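Local coordinates for hypothetical 33.3 KDA protein IN ade3-ser2 intergenic region (Saccharomyces cerevisiae, PDB 1ODF) that probably acts as an ATP-dependent kinase of still unknown specificity, with a fold closely resembling that of bacterial pantothenate kinase, at residues D124-K130 / T145-L151; L107-L111 / D194-R198; S64-I70 / V153-E159; L98-M104 / K188-Y192; V8-I13 / T47-I51. All coordinates share one frame; numbering follows the deposited sequence. Where two conformers were deposited one is given.

Contact 1. Residues D124-K130 / T145-L151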
# COMPACT_ATOMS: atom_id res chain seq x y z
N ASP A 124 24.86 9.76 -0.76
CA ASP A 124 25.00 8.65 -1.69
C ASP A 124 23.89 7.65 -1.40
O ASP A 124 23.69 6.69 -2.16
CB ASP A 124 26.37 7.99 -1.50
CG ASP A 124 27.52 8.98 -1.57
OD1 ASP A 124 27.68 9.65 -2.62
OD2 ASP A 124 28.27 9.09 -0.58
N THR A 125 23.19 7.87 -0.30
CA THR A 125 22.09 7.01 0.11
C THR A 125 21.02 7.83 0.82
O THR A 125 21.30 8.89 1.36
CB THR A 125 22.55 5.92 1.08
OG1 THR A 125 22.92 6.51 2.33
CG2 THR A 125 23.74 5.16 0.51
N VAL A 126 19.79 7.32 0.78
CA VAL A 126 18.67 7.96 1.46
C VAL A 126 18.22 6.92 2.47
O VAL A 126 18.22 5.72 2.16
CB VAL A 126 17.50 8.29 0.49
CG1 VAL A 126 17.01 7.02 -0.22
CG2 VAL A 126 16.35 8.92 1.27
N VAL A 127 17.85 7.35 3.66
CA VAL A 127 17.42 6.41 4.68
C VAL A 127 15.91 6.35 4.81
O VAL A 127 15.24 7.37 4.96
CB VAL A 127 18.04 6.75 6.05
CG1 VAL A 127 17.48 5.84 7.12
CG2 VAL A 127 19.56 6.59 5.98
N LEU A 128 15.39 5.13 4.75
CA LEU A 128 13.95 4.89 4.90
C LEU A 128 13.73 4.12 6.20
O LEU A 128 14.56 3.30 6.59
CB LEU A 128 13.40 4.10 3.71
CG LEU A 128 13.09 4.93 2.46
CD1 LEU A 128 14.38 5.35 1.77
CD2 LEU A 128 12.22 4.11 1.53
N PRO A 129 12.61 4.39 6.88
CA PRO A 129 12.32 3.71 8.14
C PRO A 129 11.88 2.26 8.01
O PRO A 129 11.49 1.79 6.93
CB PRO A 129 11.23 4.57 8.75
CG PRO A 129 10.45 4.98 7.54
CD PRO A 129 11.55 5.36 6.56
N LYS A 130 11.98 1.55 9.12
CA LYS A 130 11.56 0.16 9.22
C LYS A 130 10.73 0.10 10.50
O LYS A 130 11.00 0.82 11.46
CB LYS A 130 12.76 -0.77 9.28
CG LYS A 130 13.31 -1.12 7.90
CD LYS A 130 12.22 -1.71 7.00
CE LYS A 130 12.73 -2.00 5.59
NZ LYS A 130 11.65 -2.43 4.64
N THR A 145 16.94 1.54 13.53
CA THR A 145 17.66 1.63 12.27
C THR A 145 16.81 1.12 11.11
O THR A 145 16.26 0.01 11.15
CB THR A 145 18.97 0.82 12.33
OG1 THR A 145 18.68 -0.54 12.68
CG2 THR A 145 19.92 1.42 13.37
N GLY A 146 16.69 1.94 10.07
CA GLY A 146 15.90 1.57 8.92
C GLY A 146 16.72 0.92 7.82
O GLY A 146 17.54 0.04 8.07
N GLN A 147 16.51 1.37 6.59
CA GLN A 147 17.23 0.83 5.44
C GLN A 147 17.83 1.98 4.65
O GLN A 147 17.38 3.12 4.74
CB GLN A 147 16.26 0.07 4.53
CG GLN A 147 15.28 1.00 3.80
CD GLN A 147 14.60 0.34 2.59
OE1 GLN A 147 15.27 -0.25 1.73
NE2 GLN A 147 13.28 0.48 2.51
N LYS A 148 18.86 1.68 3.86
CA LYS A 148 19.50 2.70 3.04
C LYS A 148 19.44 2.32 1.56
O LYS A 148 19.73 1.19 1.18
CB LYS A 148 20.96 2.92 3.46
CG LYS A 148 21.11 3.95 4.56
CD LYS A 148 22.55 4.42 4.73
CE LYS A 148 23.43 3.37 5.39
NZ LYS A 148 24.77 3.93 5.74
N ILE A 149 19.05 3.28 0.73
CA ILE A 149 18.95 3.04 -0.70
C ILE A 149 19.91 3.95 -1.45
O ILE A 149 20.04 5.13 -1.12
CB ILE A 149 17.50 3.27 -1.20
CG1 ILE A 149 16.55 2.34 -0.42
CG2 ILE A 149 17.41 3.00 -2.70
CD1 ILE A 149 15.08 2.54 -0.75
N LYS A 150 20.59 3.40 -2.46
CA LYS A 150 21.55 4.18 -3.25
C LYS A 150 20.88 5.23 -4.14
O LYS A 150 19.93 4.93 -4.86
CB LYS A 150 22.40 3.26 -4.14
CG LYS A 150 23.23 2.22 -3.38
CD LYS A 150 24.03 1.35 -4.35
CE LYS A 150 24.74 0.21 -3.63
NZ LYS A 150 23.78 -0.77 -3.03
N LEU A 151 21.39 6.45 -4.09
CA LEU A 151 20.88 7.54 -4.91
C LEU A 151 21.80 7.73 -6.12
O LEU A 151 23.01 7.52 -6.04
CB LEU A 151 20.83 8.84 -4.11
CG LEU A 151 19.74 9.02 -3.05
CD1 LEU A 151 18.36 9.06 -3.70
CD2 LEU A 151 19.81 7.88 -2.06
O HOH W 1 11.30 1.35 4.17
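L128 and Q147 face each other as a hydrogen-bonded antiparallel pair: L128 N reaches Q147 O at 2.8 Å, and Q147 N returns the bond to L128 O at 2.7 Å. V126 and I149 form the next such pair, with I149 N donating to V126 O at 2.9 Å, and L151 N closes the far end on D124 O. Side chains then sort onto two faces. On that of V126, L128, Q147 and I149, the methyl L128 CD1 meets I149 CD1 at 3.8 Å, while the CG of Q147 lies against L128 CB. On the other face the aliphatic part of K148 slants across T125 and V127, its CG pressed to 3.4 Å from V127 CG2 and its CD near T125 OG1. Further out, Q147 CG sits between its backbone N and carbonyl carbon (chi1 70°), and the extended chain carries NE2 to Y67 O and to water 1, which also donates to P129 O. K130 NZ forms a salt bridge with D72. The three-stranded antiparallel sheet is thus two-sided here: the face with L128 and I149 is apolar but for the Q147 amide and rests on F156, whereas K148 and K150 lie on the exposed face.

Contact 2. Residues L107-L111 / D194-R198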
# COMPACT_ATOMS: atom_id res chain seq x y z
N LEU A 107 7.76 10.88 5.28
CA LEU A 107 7.59 10.41 3.91
C LEU A 107 7.90 11.55 2.94
O LEU A 107 8.54 11.35 1.90
CB LEU A 107 6.15 9.91 3.71
CG LEU A 107 5.85 9.26 2.36
CD1 LEU A 107 6.77 8.06 2.15
CD2 LEU A 107 4.39 8.84 2.32
N GLN A 108 7.42 12.73 3.30
CA GLN A 108 7.65 13.93 2.52
C GLN A 108 9.16 14.13 2.32
O GLN A 108 9.63 14.33 1.20
CB GLN A 108 7.04 15.13 3.25
CG GLN A 108 7.37 16.51 2.68
CD GLN A 108 6.60 16.84 1.42
OE1 GLN A 108 6.82 16.23 0.37
NE2 GLN A 108 5.68 17.80 1.52
N GLU A 109 9.91 14.04 3.41
CA GLU A 109 11.36 14.22 3.35
C GLU A 109 12.04 13.21 2.43
O GLU A 109 12.87 13.57 1.60
CB GLU A 109 11.96 14.13 4.75
CG GLU A 109 11.47 15.21 5.69
CD GLU A 109 11.73 14.89 7.16
OE1 GLU A 109 11.23 15.65 8.02
OE2 GLU A 109 12.44 13.90 7.44
N VAL A 110 11.69 11.94 2.61
CA VAL A 110 12.26 10.88 1.79
C VAL A 110 12.02 11.14 0.30
O VAL A 110 12.94 11.05 -0.52
CB VAL A 110 11.67 9.51 2.21
CG1 VAL A 110 11.97 8.45 1.16
CG2 VAL A 110 12.26 9.09 3.56
N LEU A 111 10.78 11.49 -0.05
CA LEU A 111 10.44 11.79 -1.44
C LEU A 111 11.30 12.95 -1.92
O LEU A 111 11.85 12.91 -3.03
CB LEU A 111 8.96 12.15 -1.56
CG LEU A 111 7.98 11.09 -2.06
CD1 LEU A 111 8.65 9.75 -2.21
CD2 LEU A 111 6.81 11.00 -1.09
N ASP A 194 -1.98 13.22 -2.46
CA ASP A 194 -1.31 14.44 -2.91
C ASP A 194 0.18 14.25 -3.11
O ASP A 194 0.77 14.75 -4.06
CB ASP A 194 -1.54 15.54 -1.87
CG ASP A 194 -1.05 16.90 -2.35
OD1 ASP A 194 -1.65 17.43 -3.30
OD2 ASP A 194 -0.07 17.43 -1.78
N LEU A 195 0.78 13.50 -2.19
CA LEU A 195 2.20 13.23 -2.21
C LEU A 195 2.63 12.14 -3.20
O LEU A 195 3.75 12.16 -3.71
CB LEU A 195 2.61 12.82 -0.79
CG LEU A 195 4.08 12.80 -0.39
CD1 LEU A 195 4.73 14.15 -0.68
CD2 LEU A 195 4.15 12.46 1.10
N LEU A 196 1.71 11.21 -3.50
CA LEU A 196 2.04 10.09 -4.37
C LEU A 196 1.31 9.91 -5.71
O LEU A 196 1.73 10.47 -6.72
CB LEU A 196 1.94 8.79 -3.56
CG LEU A 196 2.82 8.75 -2.30
CD1 LEU A 196 2.39 7.63 -1.36
CD2 LEU A 196 4.27 8.59 -2.72
N TRP A 197 0.23 9.13 -5.72
CA TRP A 197 -0.47 8.85 -6.98
C TRP A 197 -1.20 10.00 -7.65
O TRP A 197 -1.68 9.86 -8.77
CB TRP A 197 -1.39 7.64 -6.82
CG TRP A 197 -2.34 7.72 -5.67
CD1 TRP A 197 -3.58 8.28 -5.67
CD2 TRP A 197 -2.10 7.25 -4.34
NE1 TRP A 197 -4.14 8.19 -4.42
CE2 TRP A 197 -3.25 7.56 -3.58
CE3 TRP A 197 -1.04 6.60 -3.71
CZ2 TRP A 197 -3.37 7.23 -2.22
CZ3 TRP A 197 -1.15 6.28 -2.36
CH2 TRP A 197 -2.31 6.59 -1.63
N ARG A 198 -1.29 11.15 -6.98
CA ARG A 198 -1.92 12.33 -7.56
C ARG A 198 -0.83 13.40 -7.71
O ARG A 198 -1.10 14.52 -8.12
CB ARG A 198 -3.05 12.86 -6.67
CG ARG A 198 -4.22 11.91 -6.53
CD ARG A 198 -5.04 11.85 -7.80
NE ARG A 198 -6.00 12.96 -7.88
CZ ARG A 198 -6.36 13.56 -9.01
NH1 ARG A 198 -5.85 13.16 -10.17
NH2 ARG A 198 -7.23 14.56 -8.97
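L195 closes helix 182-195 and L196 is the first residue to leave helical angles; the helix ends where it meets helix 104-114, Q108 and L195 having the nearest CA atoms at 7.3 Å. This is a helix against a helix end, held by a small leucine cluster beside the parallel core of this P-loop kinase fold, without a hydrogen bond between the two segments. L195 does most of the touching. Its CG stands anti to the backbone N (chi1 -165°), which sends both methyls at the helix: CD2 lies 3.8 Å from L107 CD2, and CD1 turns to the amide of Q108. L107 and L111, one turn apart, present their CD2 methyls side by side, and L195 crosses both obliquely. L196 adds its own CD2 at 3.9 Å from L111 CD2, while its other methyl looks toward L107 and packs on L158 of the central sheet. The amide of Q108 borders the cluster on its more open side, where OE1 also makes a weak hydrogen bond to a bound glycerol. L111 has an unusual side chain, with chi1 at -101° and chi2 at 7°, so its detail is less certain: its CD2 lies 3.3 Å from L195 CG, shorter than usual for two carbons.

Contact 3. Residues S64-I70 / V153-E159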
# COMPACT_ATOMS: atom_id res chain seq x y z
N SER A 64 19.46 1.32 -9.63
CA SER A 64 19.23 1.35 -8.18
C SER A 64 17.75 1.04 -7.92
O SER A 64 16.87 1.80 -8.32
CB SER A 64 19.57 2.73 -7.61
OG SER A 64 19.26 2.80 -6.23
N ILE A 65 17.49 -0.07 -7.24
CA ILE A 65 16.12 -0.48 -6.95
C ILE A 65 15.74 -0.32 -5.47
O ILE A 65 16.40 -0.86 -4.59
CB ILE A 65 15.88 -1.98 -7.32
CG1 ILE A 65 16.44 -2.28 -8.72
CG2 ILE A 65 14.39 -2.31 -7.25
CD1 ILE A 65 15.76 -1.52 -9.85
N GLY A 66 14.67 0.41 -5.21
CA GLY A 66 14.22 0.60 -3.84
C GLY A 66 12.87 -0.07 -3.59
O GLY A 66 12.06 -0.25 -4.50
N TYR A 67 12.63 -0.45 -2.34
CA TYR A 67 11.38 -1.10 -1.98
C TYR A 67 10.92 -0.66 -0.60
O TYR A 67 11.73 -0.45 0.30
CB TYR A 67 11.54 -2.62 -2.00
CG TYR A 67 10.30 -3.38 -1.54
CD1 TYR A 67 9.94 -3.43 -0.19
CD2 TYR A 67 9.47 -4.00 -2.47
CE1 TYR A 67 8.77 -4.06 0.22
CE2 TYR A 67 8.30 -4.65 -2.07
CZ TYR A 67 7.95 -4.67 -0.73
OH TYR A 67 6.80 -5.31 -0.34
N ALA A 68 9.61 -0.52 -0.45
CA ALA A 68 9.05 -0.15 0.84
C ALA A 68 7.56 -0.47 0.91
O ALA A 68 6.86 -0.45 -0.10
CB ALA A 68 9.28 1.34 1.10
N SER A 69 7.11 -0.81 2.10
CA SER A 69 5.70 -1.04 2.36
C SER A 69 5.29 0.28 2.98
O SER A 69 6.07 0.88 3.72
CB SER A 69 5.49 -2.16 3.37
OG SER A 69 4.25 -1.98 4.05
N ILE A 70 4.10 0.76 2.68
CA ILE A 70 3.68 2.02 3.28
C ILE A 70 3.73 1.91 4.81
O ILE A 70 3.97 2.91 5.50
CB ILE A 70 2.24 2.41 2.82
CG1 ILE A 70 1.85 3.77 3.41
CG2 ILE A 70 1.24 1.34 3.23
CD1 ILE A 70 2.70 4.94 2.89
N VAL A 153 17.72 7.02 -7.26
CA VAL A 153 16.90 5.82 -7.33
C VAL A 153 16.29 5.70 -8.72
O VAL A 153 15.69 6.65 -9.22
CB VAL A 153 15.77 5.86 -6.29
CG1 VAL A 153 15.02 4.52 -6.28
CG2 VAL A 153 16.35 6.16 -4.91
N ASP A 154 16.47 4.55 -9.35
CA ASP A 154 15.94 4.31 -10.68
C ASP A 154 14.51 3.75 -10.65
O ASP A 154 13.66 4.18 -11.42
CB ASP A 154 16.88 3.36 -11.43
CG ASP A 154 18.24 4.00 -11.72
OD1 ASP A 154 18.30 4.93 -12.54
OD2 ASP A 154 19.25 3.56 -11.11
N ILE A 155 14.27 2.79 -9.77
CA ILE A 155 12.94 2.19 -9.64
C ILE A 155 12.59 2.10 -8.16
O ILE A 155 13.35 1.56 -7.37
CB ILE A 155 12.90 0.76 -10.25
CG1 ILE A 155 13.10 0.85 -11.77
CG2 ILE A 155 11.56 0.08 -9.92
CD1 ILE A 155 13.18 -0.49 -12.45
N PHE A 156 11.43 2.64 -7.80
CA PHE A 156 11.00 2.57 -6.41
C PHE A 156 9.65 1.87 -6.30
O PHE A 156 8.64 2.31 -6.84
CB PHE A 156 10.91 3.96 -5.78
CG PHE A 156 10.71 3.91 -4.30
CD1 PHE A 156 9.47 3.61 -3.76
CD2 PHE A 156 11.80 4.08 -3.44
CE1 PHE A 156 9.30 3.47 -2.38
CE2 PHE A 156 11.64 3.94 -2.05
CZ PHE A 156 10.39 3.64 -1.53
N ILE A 157 9.67 0.76 -5.57
CA ILE A 157 8.50 -0.06 -5.36
C ILE A 157 7.86 0.25 -4.01
O ILE A 157 8.51 0.13 -2.98
CB ILE A 157 8.89 -1.57 -5.40
CG1 ILE A 157 9.56 -1.88 -6.74
CG2 ILE A 157 7.67 -2.44 -5.19
CD1 ILE A 157 10.03 -3.31 -6.87
N LEU A 158 6.60 0.67 -4.04
CA LEU A 158 5.87 0.96 -2.82
C LEU A 158 4.58 0.13 -2.85
O LEU A 158 3.95 -0.01 -3.91
CB LEU A 158 5.53 2.46 -2.72
CG LEU A 158 4.80 2.90 -1.45
CD1 LEU A 158 5.71 2.71 -0.23
CD2 LEU A 158 4.38 4.35 -1.58
N GLU A 159 4.19 -0.42 -1.71
CA GLU A 159 2.99 -1.25 -1.64
C GLU A 159 2.18 -1.03 -0.38
O GLU A 159 2.73 -0.81 0.70
CB GLU A 159 3.37 -2.73 -1.76
CG GLU A 159 4.07 -3.30 -0.53
CD GLU A 159 3.10 -3.76 0.56
OE1 GLU A 159 3.56 -3.95 1.70
OE2 GLU A 159 1.88 -3.95 0.28
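S64 opens the pairing with both backbone polar groups engaged: its N donates to D154 OD2 at 2.7 Å, almost straight and onto the anti lone pair, and its O accepts from both I155 N and D154 N. S64 OG bonds to K150 O. Parallel bonds then alternate. G66 N goes to I155 O at 2.8 Å, I157 N to G66 O, A68 N to I157 O and E159 N to A68 O, until I70 N donates to E159 O at 2.9 Å. Strand 65-69 is an outer strand of the main sheet in this P-loop kinase core, with strand 155-160 parallel between it and strand 32-37. On one face F156 CZ touches A68 CB at 3.7 Å, with G66 O over the ring. On the other, Y67 CD2 meets I157 CG2 at 3.6 Å, and the Y67 hydroxyl bonds to S48 OG of helix 44-59; a phenylalanine here would probably keep the ring packing but leave S48 OG without this partner. E159 bends at chi2 (85°), bringing OE1 to a weak bond with S69 OG, whose firmer partner is D71 N; S69 N bonds to D72 OD2. E159 OE2 bonds weakly to S45, in the predicted ATP site, beside K44.

Contact 4. Residues L98-M104 / K188-Y192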
# COMPACT_ATOMS: atom_id res chain seq x y z
N LEU A 98 -5.23 2.60 9.95
CA LEU A 98 -5.83 3.38 8.87
C LEU A 98 -5.02 4.59 8.43
O LEU A 98 -4.07 5.01 9.10
CB LEU A 98 -7.23 3.85 9.29
CG LEU A 98 -8.37 2.84 9.48
CD1 LEU A 98 -8.56 2.06 8.18
CD2 LEU A 98 -8.06 1.90 10.65
N PRO A 99 -5.40 5.18 7.27
CA PRO A 99 -4.71 6.36 6.77
C PRO A 99 -4.74 7.40 7.90
O PRO A 99 -5.79 7.61 8.52
CB PRO A 99 -5.57 6.78 5.59
CG PRO A 99 -6.09 5.48 5.08
CD PRO A 99 -6.47 4.77 6.35
N GLY A 100 -3.61 8.04 8.16
CA GLY A 100 -3.56 9.02 9.22
C GLY A 100 -2.65 8.51 10.33
O GLY A 100 -2.24 9.27 11.20
N THR A 101 -2.33 7.22 10.28
CA THR A 101 -1.46 6.61 11.28
C THR A 101 -0.03 6.48 10.77
O THR A 101 0.78 5.75 11.36
CB THR A 101 -1.98 5.21 11.70
OG1 THR A 101 -1.99 4.33 10.57
CG2 THR A 101 -3.38 5.31 12.28
N HIS A 102 0.28 7.16 9.67
CA HIS A 102 1.62 7.13 9.12
C HIS A 102 2.32 8.47 9.27
O HIS A 102 1.68 9.52 9.36
CB HIS A 102 1.60 6.74 7.63
CG HIS A 102 1.16 5.34 7.37
ND1 HIS A 102 -0.16 5.00 7.19
CD2 HIS A 102 1.87 4.19 7.30
CE1 HIS A 102 -0.25 3.69 7.00
NE2 HIS A 102 0.97 3.18 7.06
N ASP A 103 3.65 8.44 9.30
CA ASP A 103 4.45 9.65 9.45
C ASP A 103 4.64 10.33 8.09
O ASP A 103 5.58 10.02 7.36
CB ASP A 103 5.80 9.28 10.07
CG ASP A 103 6.58 10.50 10.53
OD1 ASP A 103 7.56 10.31 11.27
OD2 ASP A 103 6.21 11.63 10.13
N MET A 104 3.75 11.26 7.77
CA MET A 104 3.79 11.97 6.49
C MET A 104 4.98 12.89 6.34
O MET A 104 5.54 13.02 5.25
CB MET A 104 2.51 12.77 6.28
CG MET A 104 1.24 11.95 6.44
SD MET A 104 1.35 10.37 5.57
CE MET A 104 1.33 10.92 3.84
N LYS A 188 -7.32 12.61 6.14
CA LYS A 188 -5.97 12.07 6.27
C LYS A 188 -5.49 11.42 4.97
O LYS A 188 -4.32 11.54 4.61
CB LYS A 188 -5.94 11.04 7.41
CG LYS A 188 -6.13 11.63 8.79
CD LYS A 188 -4.98 12.59 9.11
CE LYS A 188 -5.00 13.05 10.56
NZ LYS A 188 -3.78 13.84 10.89
N LEU A 189 -6.39 10.74 4.27
CA LEU A 189 -6.03 10.08 3.02
C LEU A 189 -5.43 11.08 2.01
O LEU A 189 -4.60 10.72 1.18
CB LEU A 189 -7.27 9.40 2.40
CG LEU A 189 -7.07 8.69 1.05
CD1 LEU A 189 -6.01 7.61 1.19
CD2 LEU A 189 -8.38 8.10 0.55
N PHE A 190 -5.85 12.34 2.12
CA PHE A 190 -5.38 13.38 1.23
C PHE A 190 -3.86 13.47 1.12
O PHE A 190 -3.31 13.52 0.02
CB PHE A 190 -5.92 14.75 1.68
CG PHE A 190 -5.45 15.89 0.82
CD1 PHE A 190 -5.92 16.05 -0.48
CD2 PHE A 190 -4.47 16.76 1.29
CE1 PHE A 190 -5.42 17.05 -1.31
CE2 PHE A 190 -3.96 17.77 0.47
CZ PHE A 190 -4.44 17.91 -0.83
N PHE A 191 -3.18 13.47 2.27
CA PHE A 191 -1.73 13.59 2.29
C PHE A 191 -0.97 12.53 1.49
O PHE A 191 0.10 12.81 0.95
CB PHE A 191 -1.20 13.59 3.73
CG PHE A 191 -1.58 14.82 4.52
CD1 PHE A 191 -2.89 15.00 4.98
CD2 PHE A 191 -0.63 15.79 4.83
CE1 PHE A 191 -3.24 16.13 5.73
CE2 PHE A 191 -0.96 16.93 5.58
CZ PHE A 191 -2.28 17.10 6.04
N TYR A 192 -1.52 11.32 1.40
CA TYR A 192 -0.88 10.25 0.66
C TYR A 192 -1.09 10.48 -0.82
O TYR A 192 -0.15 10.45 -1.61
CB TYR A 192 -1.46 8.89 1.04
CG TYR A 192 -1.40 8.55 2.51
CD1 TYR A 192 -2.30 9.13 3.42
CD2 TYR A 192 -0.48 7.61 3.00
CE1 TYR A 192 -2.29 8.77 4.77
CE2 TYR A 192 -0.47 7.24 4.35
CZ TYR A 192 -1.37 7.83 5.22
OH TYR A 192 -1.39 7.45 6.54
O HOH W 2 -1.48 11.82 11.24
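Y192 and H102 meet because each has its CG beside the backbone N, anti to the carbonyl carbon (chi1 -56° and -67°), which swings the phenol out from the helix and the imidazole in from the loop until the rings cross nearly at right angles, with planes at 89°. The Y192 hydroxyl is gripped twice. G100 N donates to OH at 2.8 Å in an almost straight bond, and H102 ND1 is hydrogen-bonded to the same oxygen at 2.8 Å. Both partners approach near the plane of the phenol, at its edge. Over one face sits M104, bent at chi2 and chi3 to fold back on itself: CE stands 3.9 Å from the ring centroid, and SD is equally far, a Met-aromatic contact. That same CE rests 3.7 Å from F191 CB. P99 CB adds an oblique touch at Y192 CE1. A type II turn from L98 to T101 shapes the loop, and in it L98 O accepts from both T101 N and T101 OG1. G100 takes a positive phi, and a side chain at this position would run into K188 CG; K188 NZ shares water 2 with G100 O. H102 is fixed from its other nitrogen by D71 and stacks on Y74, while F162 meets Y192 edge to face. The loop thus bridges the start of helix 104-114, where D103 is the N-cap, and helix 182-195, with helix 249-262 touching L189 and L98, and I70, just after strand 65-69, lying against H102.

Contact 5. Residues V8-I13 / T47-I51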
# COMPACT_ATOMS: atom_id res chain seq x y z
N VAL A 8 -0.82 -14.55 -10.58
CA VAL A 8 -0.74 -13.10 -10.53
C VAL A 8 0.68 -12.69 -10.88
O VAL A 8 0.89 -11.69 -11.56
CB VAL A 8 -1.09 -12.57 -9.12
CG1 VAL A 8 -2.51 -12.93 -8.77
CG2 VAL A 8 -0.14 -13.14 -8.10
N LEU A 9 1.65 -13.48 -10.43
CA LEU A 9 3.06 -13.23 -10.68
C LEU A 9 3.35 -13.25 -12.19
O LEU A 9 4.04 -12.38 -12.72
CB LEU A 9 3.91 -14.30 -10.01
CG LEU A 9 5.22 -13.91 -9.31
CD1 LEU A 9 6.13 -15.14 -9.33
CD2 LEU A 9 5.91 -12.74 -9.99
N ASP A 10 2.82 -14.27 -12.86
CA ASP A 10 3.00 -14.43 -14.29
C ASP A 10 2.53 -13.19 -15.03
O ASP A 10 3.23 -12.66 -15.90
CB ASP A 10 2.20 -15.65 -14.77
CG ASP A 10 2.79 -16.97 -14.28
OD1 ASP A 10 2.08 -17.99 -14.37
OD2 ASP A 10 3.96 -16.99 -13.82
N TYR A 11 1.33 -12.72 -14.69
CA TYR A 11 0.79 -11.54 -15.33
C TYR A 11 1.58 -10.29 -14.99
O TYR A 11 1.85 -9.46 -15.85
CB TYR A 11 -0.67 -11.34 -14.93
CG TYR A 11 -1.61 -12.32 -15.59
CD1 TYR A 11 -2.23 -13.34 -14.86
CD2 TYR A 11 -1.89 -12.23 -16.95
CE1 TYR A 11 -3.09 -14.24 -15.46
CE2 TYR A 11 -2.75 -13.12 -17.57
CZ TYR A 11 -3.35 -14.12 -16.82
OH TYR A 11 -4.21 -15.01 -17.44
N THR A 12 1.96 -10.17 -13.72
CA THR A 12 2.71 -9.01 -13.27
C THR A 12 4.07 -8.88 -13.96
O THR A 12 4.43 -7.79 -14.41
CB THR A 12 2.88 -9.05 -11.74
OG1 THR A 12 1.59 -9.07 -11.12
CG2 THR A 12 3.64 -7.81 -11.27
N ILE A 13 4.81 -9.99 -14.05
CA ILE A 13 6.12 -10.00 -14.69
C ILE A 13 5.97 -9.69 -16.17
O ILE A 13 6.77 -8.96 -16.76
CB ILE A 13 6.81 -11.38 -14.54
CG1 ILE A 13 7.21 -11.61 -13.08
CG2 ILE A 13 8.03 -11.48 -15.46
CD1 ILE A 13 7.90 -12.94 -12.83
N THR A 47 3.68 -10.64 -3.72
CA THR A 47 3.93 -10.36 -5.13
C THR A 47 4.91 -9.20 -5.36
O THR A 47 5.79 -9.28 -6.23
CB THR A 47 2.61 -10.06 -5.87
OG1 THR A 47 1.70 -11.15 -5.68
CG2 THR A 47 2.86 -9.89 -7.37
N SER A 48 4.76 -8.14 -4.58
CA SER A 48 5.65 -6.97 -4.69
C SER A 48 7.08 -7.37 -4.34
O SER A 48 8.03 -6.93 -5.00
CB SER A 48 5.17 -5.83 -3.79
OG SER A 48 5.27 -6.15 -2.41
N ILE A 49 7.23 -8.20 -3.31
CA ILE A 49 8.55 -8.66 -2.89
C ILE A 49 9.20 -9.49 -4.01
O ILE A 49 10.40 -9.36 -4.27
CB ILE A 49 8.46 -9.50 -1.58
CG1 ILE A 49 8.15 -8.59 -0.40
CG2 ILE A 49 9.77 -10.22 -1.32
CD1 ILE A 49 9.25 -7.58 -0.08
N GLN A 50 8.40 -10.35 -4.65
CA GLN A 50 8.91 -11.17 -5.74
C GLN A 50 9.40 -10.30 -6.89
O GLN A 50 10.42 -10.58 -7.51
CB GLN A 50 7.81 -12.11 -6.26
CG GLN A 50 7.48 -13.27 -5.34
CD GLN A 50 6.39 -14.15 -5.93
OE1 GLN A 50 5.24 -13.74 -6.03
NE2 GLN A 50 6.76 -15.36 -6.33
N ILE A 51 8.66 -9.23 -7.17
CA ILE A 51 9.02 -8.33 -8.25
C ILE A 51 10.34 -7.62 -7.89
O ILE A 51 11.22 -7.46 -8.74
CB ILE A 51 7.90 -7.31 -8.53
CG1 ILE A 51 6.70 -8.03 -9.15
CG2 ILE A 51 8.38 -6.22 -9.46
CD1 ILE A 51 7.05 -8.85 -10.38
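Helix 44-59, which follows the predicted P-loop, packs here against helix 8-24 near the start of the chain, the short segments crossing at -46° with their axes 10.5 Å apart. No hydrogen bond joins the two; the contact is made by side chains. L9 lies across the amide of Q50 in the conformer given, one of two modelled for that glutamine, while its CD2 slides past I51 CD1 in the opposite direction at 4.1 Å. I51 CD1 is the shared methyl of the interface: T12 CG2 approaches it to 3.7 Å, and I13 CG1 to 3.9 Å. T12 can offer that methyl because its OG1 is turned back along its own helix, donating to V8 O at 2.7 Å from above the carbonyl plane. V8 CG2 in turn meets T47 OG1 at 3.6 Å, a hydroxyl that bonds to G43 O of the predicted ATP site. Replacing L9 by an alanine would probably open a gap beside I51 CD1 and leave the Q50 side chain with less to lie against. F36 of strand 32-37 receives T12, T47 and I51 together, so both helices lie on one face of the central sheet, an arrangement typical of the layered alpha-beta-alpha fold of P-loop kinases.

Overall arrangement
Along the chain, contact 5 closes first; the other four belong to a later, interwoven part in which contact 1 is nested inside the loops closed by contacts 2, 3 and 4, and those three cross one another. Contact 3, on the main sheet, touches all the others, its centre lying about 11 Å from that of contact 1, the small antiparallel sheet, and about 13, 19 and 14 Å from those of contacts 2, 4 and 5. Contacts 2 and 4 share helix 182-195, their centres about 11 Å apart. Contacts 4 and 5 lie on opposite sides of the chain's centre, so the contacts spread across the molecule, with contact 3 at the sheet between them.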